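Local coordinates for LbaCas13a H328A (C2c2) (Lachnospiraceae bacterium NK4A179, PDB 5WLH), which binds precursor CRISPR RNA and, as a Cas13a enzyme, probably uses the guide to direct cleavage of target RNA, cutting at adenines, at residues G569-T574 / T976-I981; R112-A117 / A146-R151; N1124-R1129 / N1247-F1252; E993-S996 / D1000-Y1003. All coordinates share one frame; numbering follows the deposited sequence.

Overall arrangement
The four contacts follow one another along the chain without interlocking, in the order 2, 1, 4, 3. Contact 3 is the most central, its centre about 15 Å from that of the chain, and joins helix 1106-1145 to helix 1239-1250, at whose end an R-X4-H sequence lies, as in HEPN ribonucleases. Contacts 1 and 4 share one side of the protein, with nearest atoms about 7 Å apart, and helix 988-995 leads from the loop of contact 1 into contact 4. Contact 2 stands on the opposite side, its centre about 90 Å from that of contact 1. The nearest atoms of contacts 1 and 3 each come within about 4 Å of the bound RNA.

Contact 1: G569-T574 / T976-I981; sequences GHSLWT and TISSEI
Ser571 meets Ser978 and Glu980 where a short 3-10 turn faces an irregular loop. Gly569 opens the turn with phi 109°; a CB there would crowd Ser978 CB at 3.2 Å and, at this phi, also the preceding carbonyl O. Next, His570 begins the 3-10 segment, its carbonyl accepting from Trp573 N. Ser571 OG then reaches across, turned between its own backbone N and carbonyl carbon (chi1 78°), and stops 3.9 Å from Ser978 OG. That is too far for a direct hydrogen bond; instead both hydroxyls bond to Asp983 OD2, which bridges them. Ser571 OG also rests 4.0 Å from Glu980 CG. Leu572 N closes the turn on Gly569 O at 3.0 Å, and Trp573 leads away to stack on His630. In the facing loop, where Thr976 packs on an adenine base of the bound RNA, Ser978 OG receives Glu980 N at 3.0 Å and a nearly straight 166°. With an alanine in place of Ser978, Glu980 N would probably lose this acceptor and Asp983 one of its two hydroxyl partners. A serine OG accepting from the backbone N two residues on is the definition of an ST turn.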
# COMPACT_ATOMS: atom_id res chain seq x y z
N GLY A 569 19.40 13.33 24.99
CA GLY A 569 19.86 14.51 25.71
C GLY A 569 21.32 14.38 26.13
O GLY A 569 21.77 13.33 26.61
N HIS A 570 22.07 15.48 25.96
CA HIS A 570 23.50 15.41 26.22
C HIS A 570 23.80 15.11 27.68
O HIS A 570 24.90 14.63 27.99
CB HIS A 570 24.18 16.71 25.77
CG HIS A 570 23.90 17.90 26.64
ND1 HIS A 570 22.96 18.85 26.32
CD2 HIS A 570 24.48 18.31 27.80
CE1 HIS A 570 22.95 19.79 27.25
NE2 HIS A 570 23.87 19.49 28.16
N SER A 571 22.84 15.34 28.58
CA SER A 571 23.04 15.02 29.99
C SER A 571 23.26 13.53 30.22
O SER A 571 23.82 13.16 31.26
CB SER A 571 21.85 15.51 30.82
OG SER A 571 20.75 14.63 30.70
N LEU A 572 22.84 12.68 29.29
CA LEU A 572 23.06 11.25 29.42
C LEU A 572 24.43 10.81 28.92
O LEU A 572 24.75 9.62 29.01
CB LEU A 572 21.97 10.48 28.66
CG LEU A 572 20.52 10.82 29.01
CD1 LEU A 572 19.60 10.18 28.00
CD2 LEU A 572 20.19 10.33 30.42
N TRP A 573 25.23 11.74 28.40
CA TRP A 573 26.49 11.39 27.74
C TRP A 573 27.69 12.07 28.41
O TRP A 573 28.77 12.12 27.81
CB TRP A 573 26.43 11.75 26.26
CG TRP A 573 25.39 10.97 25.53
CD1 TRP A 573 24.06 11.25 25.45
CD2 TRP A 573 25.60 9.77 24.78
NE1 TRP A 573 23.42 10.29 24.70
CE2 TRP A 573 24.35 9.37 24.27
CE3 TRP A 573 26.73 9.00 24.48
CZ2 TRP A 573 24.18 8.24 23.48
CZ3 TRP A 573 26.56 7.86 23.69
CH2 TRP A 573 25.30 7.49 23.20
N THR A 574 27.52 12.59 29.62
CA THR A 574 28.61 13.29 30.30
C THR A 574 29.79 12.37 30.56
O THR A 574 30.93 12.84 30.66
CB THR A 574 28.12 13.89 31.61
OG1 THR A 574 27.73 12.84 32.50
CG2 THR A 574 26.92 14.80 31.36
N THR A 976 11.80 8.29 24.89
CA THR A 976 12.27 8.58 26.25
C THR A 976 12.89 9.96 26.27
O THR A 976 14.08 10.16 25.98
CB THR A 976 13.24 7.51 26.73
OG1 THR A 976 12.61 6.24 26.63
CG2 THR A 976 13.60 7.78 28.19
N ILE A 977 12.08 10.93 26.63
CA ILE A 977 12.48 12.33 26.69
C ILE A 977 13.24 12.57 27.98
O ILE A 977 12.88 12.05 29.04
CB ILE A 977 11.25 13.24 26.57
CG1 ILE A 977 10.53 12.96 25.25
CG2 ILE A 977 11.65 14.71 26.60
CD1 ILE A 977 11.43 13.11 24.05
N SER A 978 14.31 13.37 27.89
CA SER A 978 15.07 13.75 29.07
C SER A 978 14.19 14.52 30.05
O SER A 978 13.16 15.09 29.69
CB SER A 978 16.28 14.60 28.65
OG SER A 978 17.00 15.07 29.77
N SER A 979 14.57 14.51 31.32
CA SER A 979 13.87 15.36 32.28
C SER A 979 14.53 16.72 32.42
O SER A 979 14.04 17.56 33.18
CB SER A 979 13.79 14.68 33.65
OG SER A 979 15.04 14.16 34.03
N GLU A 980 15.63 16.95 31.70
CA GLU A 980 16.38 18.20 31.78
C GLU A 980 15.97 19.09 30.61
O GLU A 980 16.25 18.76 29.44
CB GLU A 980 17.88 17.91 31.75
CG GLU A 980 18.39 17.01 32.86
CD GLU A 980 18.16 17.61 34.24
OE1 GLU A 980 18.12 18.86 34.35
OE2 GLU A 980 18.02 16.84 35.21
N ILE A 981 15.32 20.21 30.92
CA ILE A 981 15.01 21.20 29.89
C ILE A 981 16.27 21.59 29.13
O ILE A 981 16.24 21.80 27.91
CB ILE A 981 14.33 22.43 30.52
CG1 ILE A 981 12.95 22.08 31.07
CG2 ILE A 981 14.22 23.56 29.50
CD1 ILE A 981 12.39 23.10 32.05

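Contact 2: R112-A117 / A146-R151; sequences RAFEKA and AATAER
Phe114, in the turn between helices 109-112 and 115-130, reaches across to helix 146-155 and touches it at Thr148 and Arg151, although the nearest CA atoms, of Phe114 and Thr148, are 9.1 Å apart. The tight part is round the ring. Thr148 CG2 lies 3.5 Å from Phe114 CE1, approaching obliquely. Arg151 NH2, by contrast, sits at the ring edge, near its plane, 3.3 Å from Phe114 CE2 and 3.4 Å from Phe114 CZ. Seen from the arginine, CE2 lies over one face of the guanidinium, and the two planes stand 79° apart. The arginine reaches this spot fully stretched, with CG opposite its backbone N (chi1 -179°) and no bend from CG to NE. Phe114 itself is buried, with Leu152 and Val109 packing on it and Ala113 CB 4.1 Å above its ring centre. The solvent side belongs to the partners: Arg151 touches the ring with its guanidinium yet is otherwise exposed, and Thr148 is partly so. The guanidinium meets the ring edge-on, which is no cation-pi stack, and no hydrogen bond joins the segments; the pairing therefore probably rests on van der Waals fit, with the arginine's charge probably answered by its salt bridge to Asp110.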
# COMPACT_ATOMS: atom_id res chain seq x y z
N ARG A 112 -35.62 -37.45 -10.17
CA ARG A 112 -34.34 -37.07 -10.79
C ARG A 112 -34.10 -37.77 -12.12
O ARG A 112 -32.96 -37.83 -12.58
CB ARG A 112 -33.16 -37.33 -9.85
CG ARG A 112 -33.35 -36.88 -8.41
CD ARG A 112 -32.06 -36.33 -7.81
NE ARG A 112 -32.15 -36.12 -6.37
CZ ARG A 112 -32.36 -37.07 -5.45
NH1 ARG A 112 -32.48 -38.35 -5.80
NH2 ARG A 112 -32.43 -36.74 -4.17
N ALA A 113 -35.15 -38.28 -12.77
CA ALA A 113 -34.97 -39.11 -13.96
C ALA A 113 -34.47 -38.33 -15.17
O ALA A 113 -33.93 -38.93 -16.10
CB ALA A 113 -36.28 -39.82 -14.31
N PHE A 114 -34.64 -37.01 -15.17
CA PHE A 114 -34.28 -36.20 -16.33
C PHE A 114 -33.13 -35.25 -16.08
O PHE A 114 -32.77 -34.49 -16.98
CB PHE A 114 -35.51 -35.43 -16.81
CG PHE A 114 -36.73 -36.28 -16.90
CD1 PHE A 114 -36.73 -37.41 -17.70
CD2 PHE A 114 -37.87 -35.98 -16.16
CE1 PHE A 114 -37.86 -38.22 -17.79
CE2 PHE A 114 -39.00 -36.79 -16.24
CZ PHE A 114 -38.99 -37.90 -17.05
N GLU A 115 -32.53 -35.28 -14.88
CA GLU A 115 -31.42 -34.37 -14.59
C GLU A 115 -30.29 -34.53 -15.60
O GLU A 115 -29.73 -33.53 -16.07
CB GLU A 115 -30.90 -34.63 -13.18
CG GLU A 115 -31.81 -34.11 -12.09
CD GLU A 115 -31.23 -34.35 -10.71
OE1 GLU A 115 -30.32 -35.20 -10.60
OE2 GLU A 115 -31.67 -33.67 -9.76
N LYS A 116 -29.95 -35.77 -15.94
CA LYS A 116 -28.88 -36.01 -16.91
C LYS A 116 -29.26 -35.49 -18.29
O LYS A 116 -28.43 -34.90 -18.98
CB LYS A 116 -28.55 -37.51 -16.97
CG LYS A 116 -27.41 -37.96 -16.05
CD LYS A 116 -26.06 -37.40 -16.50
CE LYS A 116 -25.25 -36.88 -15.32
NZ LYS A 116 -24.29 -35.80 -15.71
N ALA A 117 -30.51 -35.69 -18.70
CA ALA A 117 -30.93 -35.20 -20.01
C ALA A 117 -30.89 -33.68 -20.07
O ALA A 117 -30.44 -33.09 -21.06
CB ALA A 117 -32.34 -35.71 -20.34
N ALA A 146 -38.94 -40.10 -27.84
CA ALA A 146 -39.67 -38.97 -28.42
C ALA A 146 -40.78 -38.47 -27.50
O ALA A 146 -41.03 -37.26 -27.42
CB ALA A 146 -40.26 -39.36 -29.77
N ALA A 147 -41.47 -39.38 -26.81
CA ALA A 147 -42.53 -38.97 -25.90
C ALA A 147 -41.96 -38.23 -24.70
O ALA A 147 -42.51 -37.21 -24.27
CB ALA A 147 -43.33 -40.20 -25.45
N THR A 148 -40.84 -38.71 -24.16
CA THR A 148 -40.23 -38.01 -23.03
C THR A 148 -39.65 -36.67 -23.47
O THR A 148 -39.75 -35.67 -22.73
CB THR A 148 -39.16 -38.91 -22.41
OG1 THR A 148 -39.77 -40.12 -21.94
CG2 THR A 148 -38.49 -38.21 -21.24
N ALA A 149 -39.07 -36.62 -24.67
CA ALA A 149 -38.53 -35.37 -25.19
C ALA A 149 -39.60 -34.28 -25.21
O ALA A 149 -39.33 -33.13 -24.87
CB ALA A 149 -37.95 -35.59 -26.59
N GLU A 150 -40.83 -34.64 -25.59
CA GLU A 150 -41.91 -33.66 -25.59
C GLU A 150 -42.20 -33.15 -24.18
O GLU A 150 -42.44 -31.95 -23.99
CB GLU A 150 -43.17 -34.27 -26.20
CG GLU A 150 -44.04 -33.27 -26.94
CD GLU A 150 -43.31 -32.60 -28.09
OE1 GLU A 150 -42.68 -33.32 -28.89
OE2 GLU A 150 -43.35 -31.35 -28.18
N ARG A 151 -42.18 -34.03 -23.18
CA ARG A 151 -42.40 -33.59 -21.81
C ARG A 151 -41.27 -32.67 -21.34
O ARG A 151 -41.52 -31.60 -20.77
CB ARG A 151 -42.51 -34.79 -20.87
CG ARG A 151 -42.76 -34.41 -19.43
CD ARG A 151 -42.72 -35.65 -18.54
NE ARG A 151 -42.93 -35.31 -17.14
CZ ARG A 151 -42.70 -36.15 -16.13
NH1 ARG A 151 -42.92 -35.75 -14.89
NH2 ARG A 151 -42.26 -37.37 -16.37

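Contact 3: N1124-R1129 / N1247-F1252; sequences NWIYLR and NYIEHF
Tyr1127 OH and Glu1250 OE2 lie only 2.4 Å apart, modelled as a hydrogen bond from the hydroxyl, though so short a distance is doubtful. OE2 arrives at the edge of the tyrosine ring, in its plane, while the carboxylate is turned 76° from that plane. The second oxygen, Glu1250 OE1, is 3.4 Å from Tyr1127 OH at a poor angle; it pairs instead with Arg1246 in a salt bridge. Arg1246 also makes a cation-pi contact with Tyr1127, so both partners are held by one guanidinium. The glutamate gets there by running extended, its CG opposite the backbone N (chi1 -169°). Beside this polar pair, Ile1126 CD1 packs 3.6 Å from Ile1249 CG2, the two side chains sliding past each other in opposite directions, and lies 4.0 Å from Glu1250 CB. Through its salt bridge Glu1250 probably helps position Arg1246, which with His1251 has the R-X4-H spacing of HEPN nucleases. Helix 1239-1250 ends in a Schellman motif, with Phe1252 as its C-prime residue at positive phi. It packs on the long helix 1106-1145, with Ala503 of helix 486-517 against Tyr1127 and helix 1262-1273 bringing Phe1273 to Ile1126 and Ile1265 to Ile1249.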
# COMPACT_ATOMS: atom_id res chain seq x y z
N ASN A 1124 7.58 6.91 -0.46
CA ASN A 1124 7.36 5.53 -0.91
C ASN A 1124 7.16 5.49 -2.43
O ASN A 1124 7.81 4.72 -3.14
CB ASN A 1124 6.17 4.95 -0.16
CG ASN A 1124 5.89 3.50 -0.49
OD1 ASN A 1124 5.64 3.14 -1.64
ND2 ASN A 1124 5.85 2.65 0.55
N TRP A 1125 6.28 6.36 -2.95
CA TRP A 1125 6.04 6.41 -4.39
C TRP A 1125 7.31 6.78 -5.15
O TRP A 1125 7.54 6.28 -6.26
CB TRP A 1125 4.95 7.43 -4.68
CG TRP A 1125 3.58 6.88 -4.46
CD1 TRP A 1125 3.19 5.57 -4.56
CD2 TRP A 1125 2.41 7.64 -4.12
NE1 TRP A 1125 1.82 5.47 -4.31
CE2 TRP A 1125 1.33 6.73 -4.04
CE3 TRP A 1125 2.18 9.00 -3.88
CZ2 TRP A 1125 0.03 7.14 -3.72
CZ3 TRP A 1125 0.90 9.41 -3.59
CH2 TRP A 1125 -0.16 8.48 -3.50
N ILE A 1126 8.13 7.67 -4.59
CA ILE A 1126 9.40 7.99 -5.26
C ILE A 1126 10.19 6.71 -5.50
O ILE A 1126 10.72 6.48 -6.59
CB ILE A 1126 10.22 8.99 -4.45
CG1 ILE A 1126 9.62 10.39 -4.58
CG2 ILE A 1126 11.71 8.95 -4.92
CD1 ILE A 1126 10.15 11.38 -3.56
N TYR A 1127 10.31 5.88 -4.47
CA TYR A 1127 11.13 4.68 -4.59
C TYR A 1127 10.43 3.59 -5.37
O TYR A 1127 11.11 2.74 -5.96
CB TYR A 1127 11.59 4.24 -3.19
CG TYR A 1127 12.73 5.16 -2.78
CD1 TYR A 1127 14.03 4.92 -3.22
CD2 TYR A 1127 12.48 6.32 -2.06
CE1 TYR A 1127 15.06 5.79 -2.90
CE2 TYR A 1127 13.52 7.19 -1.72
CZ TYR A 1127 14.80 6.93 -2.15
OH TYR A 1127 15.82 7.80 -1.83
N LEU A 1128 9.10 3.62 -5.43
CA LEU A 1128 8.39 2.80 -6.41
C LEU A 1128 8.79 3.20 -7.82
O LEU A 1128 9.17 2.34 -8.63
CB LEU A 1128 6.88 2.96 -6.22
CG LEU A 1128 5.99 1.87 -6.82
CD1 LEU A 1128 6.24 0.53 -6.09
CD2 LEU A 1128 4.50 2.28 -6.68
N ARG A 1129 8.72 4.49 -8.13
CA ARG A 1129 9.07 4.94 -9.48
C ARG A 1129 10.53 4.68 -9.79
O ARG A 1129 10.87 4.25 -10.91
CB ARG A 1129 8.75 6.43 -9.64
CG ARG A 1129 8.87 6.90 -11.11
CD ARG A 1129 8.55 8.38 -11.23
NE ARG A 1129 8.33 8.78 -12.62
CZ ARG A 1129 9.30 9.07 -13.48
NH1 ARG A 1129 10.57 8.99 -13.12
NH2 ARG A 1129 8.99 9.42 -14.73
N ASN A 1247 12.66 15.67 -6.07
CA ASN A 1247 13.55 16.35 -5.15
C ASN A 1247 12.77 17.19 -4.16
O ASN A 1247 13.12 17.24 -2.97
CB ASN A 1247 14.54 17.23 -5.91
CG ASN A 1247 15.61 16.43 -6.63
OD1 ASN A 1247 15.88 15.27 -6.30
ND2 ASN A 1247 16.24 17.06 -7.61
N TYR A 1248 11.72 17.86 -4.63
CA TYR A 1248 10.90 18.67 -3.74
C TYR A 1248 10.40 17.84 -2.58
O TYR A 1248 10.51 18.24 -1.41
CB TYR A 1248 9.74 19.27 -4.52
CG TYR A 1248 8.91 20.25 -3.74
CD1 TYR A 1248 9.22 21.60 -3.73
CD2 TYR A 1248 7.81 19.82 -3.00
CE1 TYR A 1248 8.46 22.49 -3.02
CE2 TYR A 1248 7.06 20.71 -2.28
CZ TYR A 1248 7.38 22.05 -2.29
OH TYR A 1248 6.62 22.94 -1.57
N ILE A 1249 9.87 16.66 -2.88
CA ILE A 1249 9.35 15.78 -1.84
C ILE A 1249 10.49 15.27 -0.96
O ILE A 1249 10.46 15.41 0.27
CB ILE A 1249 8.59 14.60 -2.47
CG1 ILE A 1249 7.34 15.11 -3.21
CG2 ILE A 1249 8.23 13.58 -1.41
CD1 ILE A 1249 6.83 14.09 -4.23
N GLU A 1250 11.48 14.64 -1.58
CA GLU A 1250 12.47 13.92 -0.77
C GLU A 1250 13.36 14.87 0.02
O GLU A 1250 13.91 14.47 1.05
CB GLU A 1250 13.32 13.00 -1.64
CG GLU A 1250 14.15 12.06 -0.76
CD GLU A 1250 14.59 10.81 -1.47
OE1 GLU A 1250 14.35 10.71 -2.68
OE2 GLU A 1250 15.17 9.92 -0.80
N HIS A 1251 13.53 16.09 -0.46
CA HIS A 1251 14.28 17.08 0.29
C HIS A 1251 13.41 17.89 1.23
O HIS A 1251 13.90 18.87 1.81
CB HIS A 1251 15.01 18.03 -0.65
CG HIS A 1251 15.92 17.33 -1.61
ND1 HIS A 1251 16.28 17.86 -2.82
CD2 HIS A 1251 16.53 16.12 -1.52
CE1 HIS A 1251 17.08 17.01 -3.44
NE2 HIS A 1251 17.24 15.95 -2.68
N PHE A 1252 12.14 17.51 1.40
CA PHE A 1252 11.29 18.12 2.40
C PHE A 1252 11.15 19.63 2.18
O PHE A 1252 11.02 20.39 3.13
CB PHE A 1252 11.82 17.81 3.82
CG PHE A 1252 11.61 16.36 4.24
CD1 PHE A 1252 12.39 15.34 3.69
CD2 PHE A 1252 10.62 16.02 5.14
CE1 PHE A 1252 12.19 14.01 4.06
CE2 PHE A 1252 10.41 14.68 5.52
CZ PHE A 1252 11.19 13.68 4.98

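Contact 4: E993-S996 / D1000-Y1003; sequences EYIS and DFEY
The turn that follows helix 988-995 brings Phe1001 back against Ser996 and Ile995, so that a loop aromatic packs on the last turn of the helix region around these two residues. The closest approach is made by the CE2 and CZ atoms of the ring: Phe1001 CE2 is 3.5 Å from Ser996 CB, and Phe1001 CZ is 3.6 Å from that same CB, which lies oblique to the ring. Ile995 adds its backbone, with its C atom at the ring edge 4.2 Å from Phe1001 CE2, and its side chain, CG2 being 4.3 Å from CE2. The ring is carried there by a chi1 of 53°, which sets CG between the backbone N and the carbonyl carbon. Phe1001 also touches Phe1015 of helix 1008-1017. Replacing Phe1001 by an alanine would probably open a gap beside Ser996 and Ile995 and remove the ring that Phe1015 packs against. Just beside the ring the loop is shaped by an Asx turn: Asp1000 OD1 accepts from Glu1002 N at 3.1 Å, with a bond angle of 150°, on the anti side and 31° out of the carboxylate plane. Ser996 OG approaches Glu993 O in a modelled hydrogen bond whose 2.3 Å makes it doubtful. The Ser996 N bond to this same Glu993 O is weak, at 3.3 Å. Arg1059 touches both segments, through a hydrogen bond to Ser996 O and a weak, long ion pair with Asp1000. Glu1002 makes a salt bridge with Arg1062, while Tyr1003 stacks on Tyr1008 at the start of the next helix.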
# COMPACT_ATOMS: atom_id res chain seq x y z
N GLU A 993 9.69 30.57 25.29
CA GLU A 993 9.41 31.19 23.99
C GLU A 993 9.02 30.15 22.95
O GLU A 993 8.19 30.42 22.08
CB GLU A 993 10.62 32.00 23.52
CG GLU A 993 10.41 32.69 22.18
CD GLU A 993 11.52 33.68 21.87
OE1 GLU A 993 11.31 34.53 20.97
OE2 GLU A 993 12.58 33.61 22.51
N TYR A 994 9.62 28.96 23.02
CA TYR A 994 9.24 27.89 22.10
C TYR A 994 7.81 27.43 22.37
O TYR A 994 7.03 27.23 21.43
CB TYR A 994 10.22 26.73 22.22
CG TYR A 994 10.10 25.75 21.09
CD1 TYR A 994 10.71 25.99 19.86
CD2 TYR A 994 9.36 24.59 21.23
CE1 TYR A 994 10.60 25.09 18.82
CE2 TYR A 994 9.23 23.69 20.20
CZ TYR A 994 9.85 23.95 19.00
OH TYR A 994 9.72 23.05 17.97
N ILE A 995 7.45 27.26 23.64
CA ILE A 995 6.08 26.87 24.01
C ILE A 995 5.07 27.86 23.45
O ILE A 995 3.96 27.47 23.06
CB ILE A 995 5.97 26.76 25.54
CG1 ILE A 995 6.94 25.70 26.07
CG2 ILE A 995 4.54 26.46 25.96
CD1 ILE A 995 7.29 25.87 27.53
N SER A 996 5.43 29.14 23.37
CA SER A 996 4.53 30.17 22.86
C SER A 996 4.17 29.98 21.40
O SER A 996 3.23 30.62 20.93
CB SER A 996 5.15 31.56 23.07
OG SER A 996 6.29 31.76 22.23
N ASP A 1000 -0.96 30.14 23.71
CA ASP A 1000 -1.12 31.57 23.97
C ASP A 1000 -1.26 31.75 25.48
O ASP A 1000 -2.36 31.83 26.04
CB ASP A 1000 -2.32 32.12 23.22
CG ASP A 1000 -2.46 33.62 23.34
OD1 ASP A 1000 -1.66 34.25 24.08
OD2 ASP A 1000 -3.36 34.18 22.70
N PHE A 1001 -0.11 31.78 26.17
CA PHE A 1001 -0.10 32.06 27.60
C PHE A 1001 -0.04 33.55 27.90
O PHE A 1001 0.52 33.96 28.92
CB PHE A 1001 1.04 31.31 28.30
CG PHE A 1001 2.39 31.52 27.69
CD1 PHE A 1001 3.12 32.67 27.97
CD2 PHE A 1001 2.96 30.55 26.89
CE1 PHE A 1001 4.38 32.85 27.43
CE2 PHE A 1001 4.22 30.73 26.35
CZ PHE A 1001 4.93 31.89 26.62
N GLU A 1002 -0.60 34.37 27.00
CA GLU A 1002 -0.80 35.81 27.20
C GLU A 1002 0.54 36.53 27.41
O GLU A 1002 0.78 37.18 28.43
CB GLU A 1002 -1.78 36.06 28.36
CG GLU A 1002 -3.22 35.61 28.03
CD GLU A 1002 -4.10 35.45 29.26
OE1 GLU A 1002 -3.66 35.81 30.37
OE2 GLU A 1002 -5.24 34.94 29.12
N TYR A 1003 1.40 36.40 26.41
CA TYR A 1003 2.71 37.05 26.44
C TYR A 1003 2.53 38.57 26.34
O TYR A 1003 1.95 39.07 25.37
CB TYR A 1003 3.58 36.53 25.30
CG TYR A 1003 4.93 37.20 25.19
CD1 TYR A 1003 5.84 37.14 26.24
CD2 TYR A 1003 5.30 37.88 24.04
CE1 TYR A 1003 7.08 37.75 26.15
CE2 TYR A 1003 6.54 38.49 23.93
CZ TYR A 1003 7.43 38.42 24.99
OH TYR A 1003 8.66 39.03 24.89